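Local coordinates for protein kallistatin (Homo sapiens, PDB 6F4V) that inhibits tissue kallikrein, a serine protease, by forming a stable equimolar complex with the enzyme, which cleaves the inhibitor at its reactive site, at residues A21-G26 with L287-F292; E90-S95 with E143-I148; P184-F187 with T193-R196. All blocks are in the same frame, centred on the assembly; numbering follows the deposited sequence.

Contact 1 (A21-G26 with L287-F292); sequences ASETPG and LPRLGF. With EDO (1,2-ethanediol), chain G; EDO (1,2-ethanediol), chain E.
Glu-23 and Arg-289 start their side chains alike: in each, CG points opposite the carbonyl carbon (chi1 -68° in Glu-23). They then differ. Glu-23 runs straight out beyond CG, while Arg-289 bends at chi3 (-58°) and presents the side of its guanidinium to the carboxylate. The two side chains arrive from opposite directions and meet in a salt bridge. Arg-289 grips side-on, with one nitrogen for each oxygen. Its NE donates to Glu-23 OE2 at 2.8 Å, with an N-H...O angle of 154°. Its NH2 donates to Glu-23 OE1, also at 2.8 Å. Both oxygens use their syn lone pairs. The two flat groups are nearly coplanar, and each oxygen sits a little out of the guanidinium plane.

Glu-23 OE1 has a second donor, O1 of an ethanediol molecule, at 2.9 Å. This diol probably comes from the crystallisation liquor. Its C2 rests beside Thr-24 CG2. The remaining nitrogen, Arg-289 NH1, is hydrogen-bonded to Gln-285 O of the short helix 283-286, a third hold on the guanidinium. Nearby, Arg-289 and Leu-290 touch Leu-19, and Leu-290 also meets Phe-16, both of helix 6-23.

Glu-23 is the last residue of that helix, and Thr-24 is the first to leave helical geometry. A carboxylate at a helix C-terminus lies at the negative end of the helix dipole, which the arginine probably offsets. The paired bonds fix how both charged groups are turned. Both residues are exposed, so solvent should weaken the bridge, which joins the end of helix 6-23 to the loop after helix 283-286 at the surface.

Contact 2 (E90-S95 with E143-I148); sequences ETRVGS and ETRGKI
A Schellman motif ends helix 129-143 beside strand 89-100, and the contact is a salt-bridge network around that helix end. Arg-145, with positive phi, is the C-prime residue. Gly-146 N bonds to Lys-141 O and Arg-145 N to Lys-142 O. The same residues lie in a type I' turn from Thr-144 to Lys-147, closed by Lys-147 N to Thr-144 O.

Glu-90 OE2 is held by two arginines. Arg-145 grips it side-on from across the contact. Its NH2 lies 2.6 Å from Glu-90 OE2, on the syn side but well out of the carboxylate plane. Its NE, 3.0 Å from the same oxygen, meets the syn lone pair. NE of Arg-92, on the same strand, bonds to Glu-90 OE2 at 2.9 Å, nearly straight (171°), on the anti lone pair. The carboxylate oxygen therefore takes three N-H groups. Glu-90 reaches this point because CG is anti to the backbone N (chi1 -178°) and the chain stays extended.

Arg-92 turns its far end to the helix terminus. NH1 and NH2 fork on Glu-143 O, at 3.0 Å and 2.9 Å from it. Both bonds lie close to the guanidinium plane. NH1 lies in the carbonyl plane on a lone pair; NH2 is tilted from that plane. Arg-92 NH1 also pairs with Glu-143 OE1 at 3.1 Å, brought in by the glutamate's bend at chi2.

Arg-92 NH2 lies over one face of the Arg-145 guanidinium, 3.6 Å from Arg-145 NE, the planes 76° apart. The carboxylates of Glu-90 and Glu-143 probably balance the two arginines.

Lys-147 and Ile-148 go on to touch strands 312-324 and 328-340. In serpin terms this is helix F, lying across sheet A, its C-terminal end tied to strand 2A by salt bridges and by arginine bonds to its last carbonyl.

Contact 3 (P184-F187 with T193-R196); sequences PKDF and TTVR
Phe-187 and Val-195 form an antiparallel hydrogen-bonded pair. Phe-187 N donates to Val-195 O at 2.8 Å, and Val-195 N donates to Phe-187 O at 2.9 Å. On the face that carries their side chains, Phe-187 CB meets Val-195 CG2 at 3.8 Å. The phenyl ring itself leads away from the other strand, since CG is anti to the backbone N (chi1 -173°).

The next pair, Asp-186 with Arg-196, is non-hydrogen-bonded. Here CA-H...O contacts fill in, as from Arg-196 CA to Lys-185 O at 3.4 Å. On the face of this pair Asp-186 OD1 makes a salt bridge to Arg-196. It lies 3.3 Å from Arg-196 NE and 3.4 Å from Arg-196 NH1, near the guanidinium edge. Both hydrogen bonds are weak, and the carboxylate and guanidinium planes are 70° apart. Bends at chi2 and chi3 turn Arg-196 back over the neighbouring strand, so that one guanidinium face lies near the backbone of Pro-184 and Lys-185, which is offset toward its rim. Arg-196 NH2 lies 3.9 Å from Pro-184 CB. Asp-186 CB also meets the methyl CG2 of Thr-194 at 3.8 Å.

Further out, Lys-185 continues the backbone ladder with Val-197. Thr-193 OG1 bonds to Asp-190 OD1 in the connecting turn. Asn-192 in that turn is glycosylated in the natural protein, but no sugar is present here. Another protein chain packs on Phe-187 and Val-195.

The segments belong to the beta hairpin 183-188/193-202, the outermost strand of the sheet within this chain and its neighbour. It corresponds to strands 4C and 3C of sheet C, the gate region of the serpin fold.

Helix 6-23 comes first, and its end opens contact 1. The chain then reaches strand 89-100, where contact 2 opens, and closes it at the end of helix 129-143. Strand 159-172 leads on to the hairpin of contact 3, a short loop closed within a few residues. Contact 1 closes last, at 287-292. It therefore encloses the other two, which follow one another without crossing. Contacts 1 and 2 lie on opposite sides of the chain's centre, about 26 Å apart between centres. Contacts 2 and 3, centres about 32 Å apart, both involve the strands that run from sheet A on into sheet C. Together they tie the N-terminal helix to the loop after helix 283-286, helix to sheet, and strand to strand.

Contact 1 (A21-G26 with L287-F292)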
ATOM      1  N   ALA A  21      -6.114 -12.285   1.377  1.00 25.28           N
ATOM      2  CA  ALA A  21      -7.560 -12.539   1.417  1.00 25.83           C
ATOM      3  C   ALA A  21      -7.877 -14.027   1.433  1.00 28.46           C
ATOM      4  O   ALA A  21      -8.856 -14.454   2.030  1.00 28.47           O
ATOM      5  CB  ALA A  21      -8.246 -11.885   0.241  1.00 25.12           C
ATOM      6  N   SER A  22      -7.054 -14.805   0.743  1.00 29.42           N
ATOM      7  CA  SER A  22      -7.298 -16.237   0.680  1.00 31.96           C
ATOM      8  C   SER A  22      -6.736 -16.954   1.920  1.00 32.42           C
ATOM      9  O   SER A  22      -7.341 -17.930   2.371  1.00 33.07           O
ATOM     10  CB  SER A  22      -6.832 -16.761  -0.674  1.00 33.06           C
ATOM     11  OG  SER A  22      -5.476 -16.745  -0.705  1.00 36.91           O
ATOM     12  N   GLU A  23      -5.631 -16.478   2.505  1.00 32.22           N
ATOM     13  CA  GLU A  23      -5.040 -17.111   3.697  1.00 33.59           C
ATOM     14  C   GLU A  23      -5.725 -16.699   5.002  1.00 35.76           C
ATOM     15  O   GLU A  23      -5.812 -17.518   5.923  1.00 35.99           O
ATOM     16  CB  GLU A  23      -3.537 -16.866   3.781  1.00 34.45           C
ATOM     17  CG  GLU A  23      -2.785 -17.605   2.672  1.00 33.92           C
ATOM     18  CD  GLU A  23      -1.296 -17.468   2.736  1.00 34.74           C
ATOM     19  OE1 GLU A  23      -0.775 -16.791   3.641  1.00 36.13           O
ATOM     20  OE2 GLU A  23      -0.629 -18.053   1.856  1.00 35.17           O
ATOM     21  N   THR A  24      -6.217 -15.455   5.091  1.00 33.55           N
ATOM     22  CA  THR A  24      -6.970 -14.985   6.260  1.00 35.42           C
ATOM     23  C   THR A  24      -8.312 -14.380   5.817  1.00 35.51           C
ATOM     24  O   THR A  24      -8.475 -13.141   5.776  1.00 35.11           O
ATOM     25  CB  THR A  24      -6.157 -13.948   7.059  1.00 37.38           C
ATOM     26  OG1 THR A  24      -5.750 -12.871   6.183  1.00 39.94           O
ATOM     27  CG2 THR A  24      -4.919 -14.574   7.665  1.00 37.14           C
ATOM     28  N   PRO A  25      -9.284 -15.242   5.455  1.00 35.37           N
ATOM     29  CA  PRO A  25     -10.560 -14.719   4.995  1.00 34.92           C
ATOM     30  C   PRO A  25     -11.349 -14.139   6.181  1.00 34.91           C
ATOM     31  O   PRO A  25     -11.015 -14.411   7.335  1.00 34.40           O
ATOM     32  CB  PRO A  25     -11.245 -15.953   4.362  1.00 37.11           C
ATOM     33  CG  PRO A  25     -10.660 -17.118   5.089  1.00 37.50           C
ATOM     34  CD  PRO A  25      -9.237 -16.722   5.378  1.00 36.98           C
ATOM     35  N   GLY A  26     -12.324 -13.286   5.895  1.00 32.91           N
ATOM     36  CA  GLY A  26     -13.145 -12.674   6.934  1.00 33.30           C
ATOM     37  C   GLY A  26     -12.462 -11.669   7.840  1.00 33.09           C
ATOM     38  O   GLY A  26     -12.975 -11.374   8.925  1.00 32.72           O
ATOM     39  N   LEU A 287       6.075 -13.170   1.797  1.00 24.56           N
ATOM     40  CA  LEU A 287       6.636 -13.012   0.470  1.00 24.64           C
ATOM     41  C   LEU A 287       7.286 -14.227  -0.139  1.00 25.37           C
ATOM     42  O   LEU A 287       7.313 -14.319  -1.349  1.00 25.16           O
ATOM     43  CB  LEU A 287       7.582 -11.823   0.397  1.00 25.16           C
ATOM     44  CG  LEU A 287       6.956 -10.434   0.568  1.00 25.45           C
ATOM     45  CD1 LEU A 287       8.039  -9.395   0.425  1.00 26.37           C
ATOM     46  CD2 LEU A 287       5.807 -10.127  -0.361  1.00 26.01           C
ATOM     47  N   PRO A 288       7.760 -15.202   0.665  1.00 26.71           N
ATOM     48  CA  PRO A 288       8.222 -16.417  -0.002  1.00 28.06           C
ATOM     49  C   PRO A 288       7.152 -17.094  -0.875  1.00 29.42           C
ATOM     50  O   PRO A 288       7.503 -17.814  -1.817  1.00 32.61           O
ATOM     51  CB  PRO A 288       8.620 -17.328   1.174  1.00 28.46           C
ATOM     52  CG  PRO A 288       9.053 -16.366   2.215  1.00 28.04           C
ATOM     53  CD  PRO A 288       8.059 -15.235   2.105  1.00 27.35           C
ATOM     54  N   ARG A 289       5.870 -16.876  -0.572  1.00 28.58           N
ATOM     55  CA  ARG A 289       4.790 -17.393  -1.394  1.00 28.97           C
ATOM     56  C   ARG A 289       4.382 -16.507  -2.564  1.00 28.57           C
ATOM     57  O   ARG A 289       3.472 -16.883  -3.294  1.00 28.51           O
ATOM     58  CB  ARG A 289       3.595 -17.745  -0.524  1.00 30.14           C
ATOM     59  CG  ARG A 289       3.921 -18.881   0.418  1.00 31.98           C
ATOM     60  CD  ARG A 289       2.735 -19.337   1.253  1.00 33.35           C
ATOM     61  NE  ARG A 289       2.128 -18.299   2.079  1.00 33.21           N
ATOM     62  CZ  ARG A 289       2.687 -17.731   3.153  1.00 34.95           C
ATOM     63  NH1 ARG A 289       3.920 -18.042   3.549  1.00 35.90           N
ATOM     64  NH2 ARG A 289       2.025 -16.799   3.821  1.00 35.15           N
ATOM     65  N   LEU A 290       5.064 -15.373  -2.768  1.00 28.09           N
ATOM     66  CA  LEU A 290       4.827 -14.488  -3.908  1.00 28.47           C
ATOM     67  C   LEU A 290       6.059 -14.311  -4.780  1.00 28.76           C
ATOM     68  O   LEU A 290       6.174 -13.309  -5.472  1.00 28.81           O
ATOM     69  CB  LEU A 290       4.359 -13.117  -3.405  1.00 28.88           C
ATOM     70  CG  LEU A 290       3.021 -13.092  -2.702  1.00 28.86           C
ATOM     71  CD1 LEU A 290       2.703 -11.722  -2.126  1.00 29.68           C
ATOM     72  CD2 LEU A 290       1.915 -13.535  -3.654  1.00 30.29           C
ATOM     73  N   GLY A 291       6.971 -15.278  -4.752  1.00 28.93           N
ATOM     74  CA  GLY A 291       8.151 -15.272  -5.609  1.00 28.66           C
ATOM     75  C   GLY A 291       9.475 -14.917  -4.945  1.00 27.26           C
ATOM     76  O   GLY A 291      10.490 -14.807  -5.647  1.00 27.50           O
ATOM     77  N   PHE A 292       9.482 -14.734  -3.624  1.00 25.82           N
ATOM     78  CA  PHE A 292      10.677 -14.239  -2.944  1.00 26.70           C
ATOM     79  C   PHE A 292      11.389 -15.332  -2.129  1.00 27.30           C
ATOM     80  O   PHE A 292      12.046 -15.032  -1.136  1.00 26.66           O
ATOM     81  CB  PHE A 292      10.330 -13.045  -2.052  1.00 25.89           C
ATOM     82  CG  PHE A 292       9.775 -11.865  -2.833  1.00 25.42           C
ATOM     83  CD1 PHE A 292       8.441 -11.845  -3.212  1.00 25.33           C
ATOM     84  CD2 PHE A 292      10.598 -10.837  -3.229  1.00 25.54           C
ATOM     85  CE1 PHE A 292       7.918 -10.778  -3.928  1.00 24.96           C
ATOM     86  CE2 PHE A 292      10.081  -9.758  -3.949  1.00 26.40           C
ATOM     87  CZ  PHE A 292       8.748  -9.730  -4.281  1.00 25.17           C
TER
HETATM   88  C1  EDO G 404      -1.581 -13.768   5.639  1.00 59.55           C
HETATM   89  O1  EDO G 404      -1.183 -15.117   5.926  1.00 56.62           O
HETATM   90  C2  EDO G 404      -2.062 -13.070   6.908  1.00 61.47           C
HETATM   91  O2  EDO G 404      -1.135 -12.062   7.331  1.00 61.68           O
HETATM   92  C1  EDO E 402     -12.218  -7.624  11.265  1.00 40.82           C
HETATM   93  O1  EDO E 402     -10.874  -7.997  10.974  1.00 35.13           O
HETATM   94  C2  EDO E 402     -12.777  -8.610  12.287  1.00 44.39           C
HETATM   95  O2  EDO E 402     -13.270  -9.730  11.569  1.00 44.47           O

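Contact 2 (E90-S95 with E143-I148)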
ATOM      1  N   GLU A  90      -2.111  15.857   0.009  1.00 36.60           N
ATOM      2  CA  GLU A  90      -0.754  15.648   0.491  1.00 35.61           C
ATOM      3  C   GLU A  90      -0.391  14.189   0.218  1.00 34.34           C
ATOM      4  O   GLU A  90      -1.122  13.274   0.617  1.00 30.62           O
ATOM      5  CB  GLU A  90      -0.669  15.951   1.994  1.00 36.46           C
ATOM      6  CG  GLU A  90       0.739  15.798   2.578  1.00 38.78           C
ATOM      7  CD  GLU A  90       0.794  15.922   4.092  1.00 39.91           C
ATOM      8  OE1 GLU A  90      -0.195  16.338   4.711  1.00 42.55           O
ATOM      9  OE2 GLU A  90       1.855  15.637   4.689  1.00 42.55           O
ATOM     10  N   THR A  91       0.684  13.992  -0.538  1.00 32.86           N
ATOM     11  CA  THR A  91       1.306  12.701  -0.644  0.50 32.15           C
ATOM     12  C   THR A  91       2.796  12.899  -0.397  1.00 32.82           C
ATOM     13  O   THR A  91       3.424  13.821  -0.964  1.00 32.08           O
ATOM     14  CB  THR A  91       1.031  12.041  -2.003  0.50 32.31           C
ATOM     15  OG1 THR A  91      -0.378  11.996  -2.223  0.50 32.44           O
ATOM     16  CG2 THR A  91       1.574  10.639  -2.032  0.50 31.63           C
ATOM     17  N   ARG A  92       3.348  12.076   0.495  1.00 29.62           N
ATOM     18  CA  ARG A  92       4.779  12.058   0.741  1.00 29.98           C
ATOM     19  C   ARG A  92       5.216  10.626   0.790  1.00 29.34           C
ATOM     20  O   ARG A  92       4.579   9.809   1.481  1.00 28.06           O
ATOM     21  CB  ARG A  92       5.153  12.731   2.057  1.00 30.98           C
ATOM     22  CG  ARG A  92       5.101  14.246   1.987  1.00 32.71           C
ATOM     23  CD  ARG A  92       5.419  14.917   3.303  1.00 33.95           C
ATOM     24  NE  ARG A  92       4.504  14.501   4.366  1.00 33.30           N
ATOM     25  CZ  ARG A  92       4.763  13.579   5.301  1.00 34.73           C
ATOM     26  NH1 ARG A  92       5.927  12.933   5.356  1.00 34.65           N
ATOM     27  NH2 ARG A  92       3.825  13.286   6.203  1.00 35.70           N
ATOM     28  N   VAL A  93       6.279  10.338   0.059  1.00 28.13           N
ATOM     29  CA  VAL A  93       6.920   9.029   0.067  1.00 27.97           C
ATOM     30  C   VAL A  93       8.404   9.262   0.269  1.00 28.71           C
ATOM     31  O   VAL A  93       8.988  10.135  -0.365  1.00 29.51           O
ATOM     32  CB  VAL A  93       6.666   8.253  -1.207  1.00 28.35           C
ATOM     33  CG1 VAL A  93       7.344   6.884  -1.129  1.00 29.58           C
ATOM     34  CG2 VAL A  93       5.170   8.088  -1.448  1.00 28.64           C
ATOM     35  N   GLY A  94       8.995   8.535   1.202  1.00 27.89           N
ATOM     36  CA  GLY A  94      10.409   8.675   1.503  1.00 28.00           C
ATOM     37  C   GLY A  94      10.996   7.345   1.928  1.00 27.85           C
ATOM     38  O   GLY A  94      10.260   6.392   2.223  1.00 26.02           O
ATOM     39  N   SER A  95      12.320   7.303   1.958  1.00 27.10           N
ATOM     40  CA  SER A  95      13.083   6.101   2.233  1.00 28.15           C
ATOM     41  C   SER A  95      14.220   6.453   3.157  1.00 29.40           C
ATOM     42  O   SER A  95      14.682   7.591   3.162  1.00 29.87           O
ATOM     43  CB  SER A  95      13.668   5.559   0.931  1.00 28.64           C
ATOM     44  OG  SER A  95      12.620   5.101   0.067  1.00 31.01           O
ATOM     45  N   GLU A 143       7.223  10.681  10.265  1.00 34.19           N
ATOM     46  CA  GLU A 143       6.952  10.797   8.838  1.00 33.66           C
ATOM     47  C   GLU A 143       5.537  10.448   8.413  1.00 31.81           C
ATOM     48  O   GLU A 143       5.065  10.929   7.374  1.00 31.33           O
ATOM     49  CB  GLU A 143       7.960   9.970   8.042  1.00 34.90           C
ATOM     50  CG  GLU A 143       9.368  10.519   8.116  1.00 37.01           C
ATOM     51  CD  GLU A 143       9.547  11.895   7.473  1.00 39.21           C
ATOM     52  OE1 GLU A 143       8.650  12.417   6.780  1.00 40.30           O
ATOM     53  OE2 GLU A 143      10.633  12.451   7.664  1.00 43.65           O
ATOM     54  N   THR A 144       4.856   9.635   9.212  1.00 30.03           N
ATOM     55  CA  THR A 144       3.471   9.265   8.955  1.00 29.26           C
ATOM     56  C   THR A 144       2.456  10.051   9.787  1.00 29.07           C
ATOM     57  O   THR A 144       1.304   9.648   9.897  1.00 26.79           O
ATOM     58  CB  THR A 144       3.274   7.737   9.099  1.00 28.39           C
ATOM     59  OG1 THR A 144       3.693   7.285  10.393  1.00 29.47           O
ATOM     60  CG2 THR A 144       4.092   7.032   8.042  1.00 27.95           C
ATOM     61  N   ARG A 145       2.873  11.217  10.302  1.00 31.19           N
ATOM     62  CA  ARG A 145       2.012  12.072  11.157  1.00 32.95           C
ATOM     63  C   ARG A 145       1.326  11.297  12.262  1.00 32.17           C
ATOM     64  O   ARG A 145       0.119  11.442  12.494  1.00 31.88           O
ATOM     65  CB  ARG A 145       1.001  12.830  10.317  1.00 35.41           C
ATOM     66  CG  ARG A 145       1.652  13.655   9.224  1.00 38.00           C
ATOM     67  CD  ARG A 145       0.787  14.849   8.821  1.00 42.45           C
ATOM     68  NE  ARG A 145       1.404  15.562   7.692  1.00 45.53           N
ATOM     69  CZ  ARG A 145       2.327  16.524   7.791  1.00 48.75           C
ATOM     70  NH1 ARG A 145       2.783  16.948   8.980  1.00 50.75           N
ATOM     71  NH2 ARG A 145       2.804  17.078   6.679  1.00 48.73           N
ATOM     72  N   GLY A 146       2.102  10.415  12.891  1.00 31.46           N
ATOM     73  CA  GLY A 146       1.643   9.640  14.017  1.00 31.92           C
ATOM     74  C   GLY A 146       0.901   8.356  13.738  1.00 31.60           C
ATOM     75  O   GLY A 146       0.570   7.632  14.674  1.00 30.89           O
ATOM     76  N   LYS A 147       0.632   8.056  12.461  1.00 31.25           N
ATOM     77  CA  LYS A 147      -0.210   6.928  12.107  1.00 29.84           C
ATOM     78  C   LYS A 147       0.455   5.558  12.182  1.00 28.87           C
ATOM     79  O   LYS A 147      -0.183   4.589  12.568  1.00 27.83           O
ATOM     80  CB  LYS A 147      -0.785   7.124  10.699  1.00 30.55           C
ATOM     81  CG  LYS A 147      -1.656   8.369  10.542  1.00 31.77           C
ATOM     82  CD  LYS A 147      -2.707   8.542  11.631  1.00 33.60           C
ATOM     83  CE  LYS A 147      -3.653   7.376  11.668  1.00 34.59           C
ATOM     84  NZ  LYS A 147      -4.758   7.571  12.636  1.00 35.25           N
ATOM     85  N   ILE A 148       1.707   5.458  11.765  1.00 28.37           N
ATOM     86  CA  ILE A 148       2.424   4.175  11.819  1.00 28.25           C
ATOM     87  C   ILE A 148       3.378   4.148  13.008  1.00 29.44           C
ATOM     88  O   ILE A 148       4.455   4.738  12.972  1.00 30.62           O
ATOM     89  CB  ILE A 148       3.177   3.850  10.517  1.00 26.43           C
ATOM     90  CG1 ILE A 148       2.246   3.972   9.307  1.00 25.95           C
ATOM     91  CG2 ILE A 148       3.794   2.461  10.649  1.00 26.49           C
ATOM     92  CD1 ILE A 148       0.990   3.122   9.345  1.00 26.00           C
TER

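Contact 3 (P184-F187 with T193-R196)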
ATOM      1  N   PRO A 184     -25.200   6.945  13.732  1.00 40.66           N
ATOM      2  CA  PRO A 184     -24.940   5.494  13.809  1.00 40.09           C
ATOM      3  C   PRO A 184     -25.956   4.654  13.008  1.00 38.17           C
ATOM      4  O   PRO A 184     -27.144   4.957  13.031  1.00 37.53           O
ATOM      5  CB  PRO A 184     -25.059   5.183  15.311  1.00 42.13           C
ATOM      6  CG  PRO A 184     -24.890   6.490  16.012  1.00 42.67           C
ATOM      7  CD  PRO A 184     -25.434   7.532  15.075  1.00 42.37           C
ATOM      8  N   LYS A 185     -25.472   3.635  12.300  1.00 36.43           N
ATOM      9  CA  LYS A 185     -26.316   2.706  11.522  1.00 35.72           C
ATOM     10  C   LYS A 185     -25.792   1.278  11.619  1.00 33.87           C
ATOM     11  O   LYS A 185     -24.620   1.038  11.948  1.00 34.08           O
ATOM     12  CB  LYS A 185     -26.350   3.087  10.048  1.00 36.11           C
ATOM     13  CG  LYS A 185     -26.994   4.417   9.721  1.00 38.77           C
ATOM     14  CD  LYS A 185     -28.517   4.354   9.760  1.00 41.05           C
ATOM     15  CE  LYS A 185     -29.079   5.701  10.133  1.00 43.47           C
ATOM     16  NZ  LYS A 185     -30.559   5.686  10.106  1.00 45.48           N
ATOM     17  N   ASP A 186     -26.647   0.329  11.273  1.00 32.00           N
ATOM     18  CA  ASP A 186     -26.264  -1.063  11.286  1.00 32.26           C
ATOM     19  C   ASP A 186     -25.332  -1.383  10.091  1.00 30.48           C
ATOM     20  O   ASP A 186     -25.528  -0.877   8.995  1.00 30.78           O
ATOM     21  CB  ASP A 186     -27.481  -1.958  11.229  1.00 33.43           C
ATOM     22  CG  ASP A 186     -28.231  -2.005  12.548  1.00 34.82           C
ATOM     23  OD1 ASP A 186     -27.701  -1.565  13.604  1.00 34.43           O
ATOM     24  OD2 ASP A 186     -29.341  -2.522  12.497  1.00 36.73           O
ATOM     25  N   PHE A 187     -24.326  -2.190  10.368  1.00 29.50           N
ATOM     26  CA  PHE A 187     -23.390  -2.690   9.366  1.00 28.93           C
ATOM     27  C   PHE A 187     -23.385  -4.199   9.523  1.00 29.01           C
ATOM     28  O   PHE A 187     -23.065  -4.719  10.594  1.00 28.39           O
ATOM     29  CB  PHE A 187     -21.995  -2.102   9.614  1.00 28.57           C
ATOM     30  CG  PHE A 187     -20.997  -2.419   8.535  1.00 27.79           C
ATOM     31  CD1 PHE A 187     -20.345  -3.640   8.514  1.00 28.58           C
ATOM     32  CD2 PHE A 187     -20.697  -1.490   7.566  1.00 27.68           C
ATOM     33  CE1 PHE A 187     -19.406  -3.919   7.518  1.00 28.09           C
ATOM     34  CE2 PHE A 187     -19.780  -1.759   6.571  1.00 27.30           C
ATOM     35  CZ  PHE A 187     -19.133  -2.974   6.552  1.00 27.14           C
ATOM     36  N   THR A 193     -23.928 -11.383  12.215  1.00 37.91           N
ATOM     37  CA  THR A 193     -23.118 -10.408  12.951  1.00 36.76           C
ATOM     38  C   THR A 193     -23.381  -9.018  12.415  1.00 34.46           C
ATOM     39  O   THR A 193     -23.197  -8.753  11.221  1.00 31.75           O
ATOM     40  CB  THR A 193     -21.618 -10.712  12.816  1.00 37.85           C
ATOM     41  OG1 THR A 193     -21.398 -12.114  13.025  1.00 38.48           O
ATOM     42  CG2 THR A 193     -20.799  -9.875  13.804  1.00 37.81           C
ATOM     43  N   THR A 194     -23.801  -8.146  13.322  1.00 33.80           N
ATOM     44  CA  THR A 194     -24.208  -6.796  12.989  1.00 34.10           C
ATOM     45  C   THR A 194     -23.549  -5.857  13.988  1.00 34.52           C
ATOM     46  O   THR A 194     -23.635  -6.078  15.191  1.00 35.14           O
ATOM     47  CB  THR A 194     -25.745  -6.656  13.024  1.00 33.94           C
ATOM     48  OG1 THR A 194     -26.329  -7.563  12.081  1.00 32.93           O
ATOM     49  CG2 THR A 194     -26.169  -5.233  12.663  1.00 33.82           C
ATOM     50  N   VAL A 195     -22.904  -4.805  13.489  1.00 34.06           N
ATOM     51  CA  VAL A 195     -22.259  -3.821  14.358  1.00 34.22           C
ATOM     52  C   VAL A 195     -22.834  -2.456  14.069  1.00 35.26           C
ATOM     53  O   VAL A 195     -23.560  -2.275  13.108  1.00 34.88           O
ATOM     54  CB  VAL A 195     -20.722  -3.820  14.200  1.00 33.69           C
ATOM     55  CG1 VAL A 195     -20.142  -5.196  14.540  1.00 34.11           C
ATOM     56  CG2 VAL A 195     -20.311  -3.393  12.798  1.00 32.98           C
ATOM     57  N   ARG A 196     -22.507  -1.492  14.914  1.00 37.15           N
ATOM     58  CA  ARG A 196     -22.969  -0.128  14.732  1.00 38.78           C
ATOM     59  C   ARG A 196     -21.815   0.713  14.278  1.00 36.38           C
ATOM     60  O   ARG A 196     -20.752   0.630  14.843  1.00 37.29           O
ATOM     61  CB  ARG A 196     -23.492   0.466  16.037  1.00 42.38           C
ATOM     62  CG  ARG A 196     -24.685  -0.269  16.599  1.00 46.16           C
ATOM     63  CD  ARG A 196     -25.830   0.693  16.842  1.00 50.62           C
ATOM     64  NE  ARG A 196     -26.681   0.806  15.662  1.00 52.36           N
ATOM     65  CZ  ARG A 196     -27.621   1.725  15.480  1.00 52.15           C
ATOM     66  NH1 ARG A 196     -28.348   1.679  14.377  1.00 53.05           N
ATOM     67  NH2 ARG A 196     -27.829   2.694  16.362  1.00 53.76           N
TER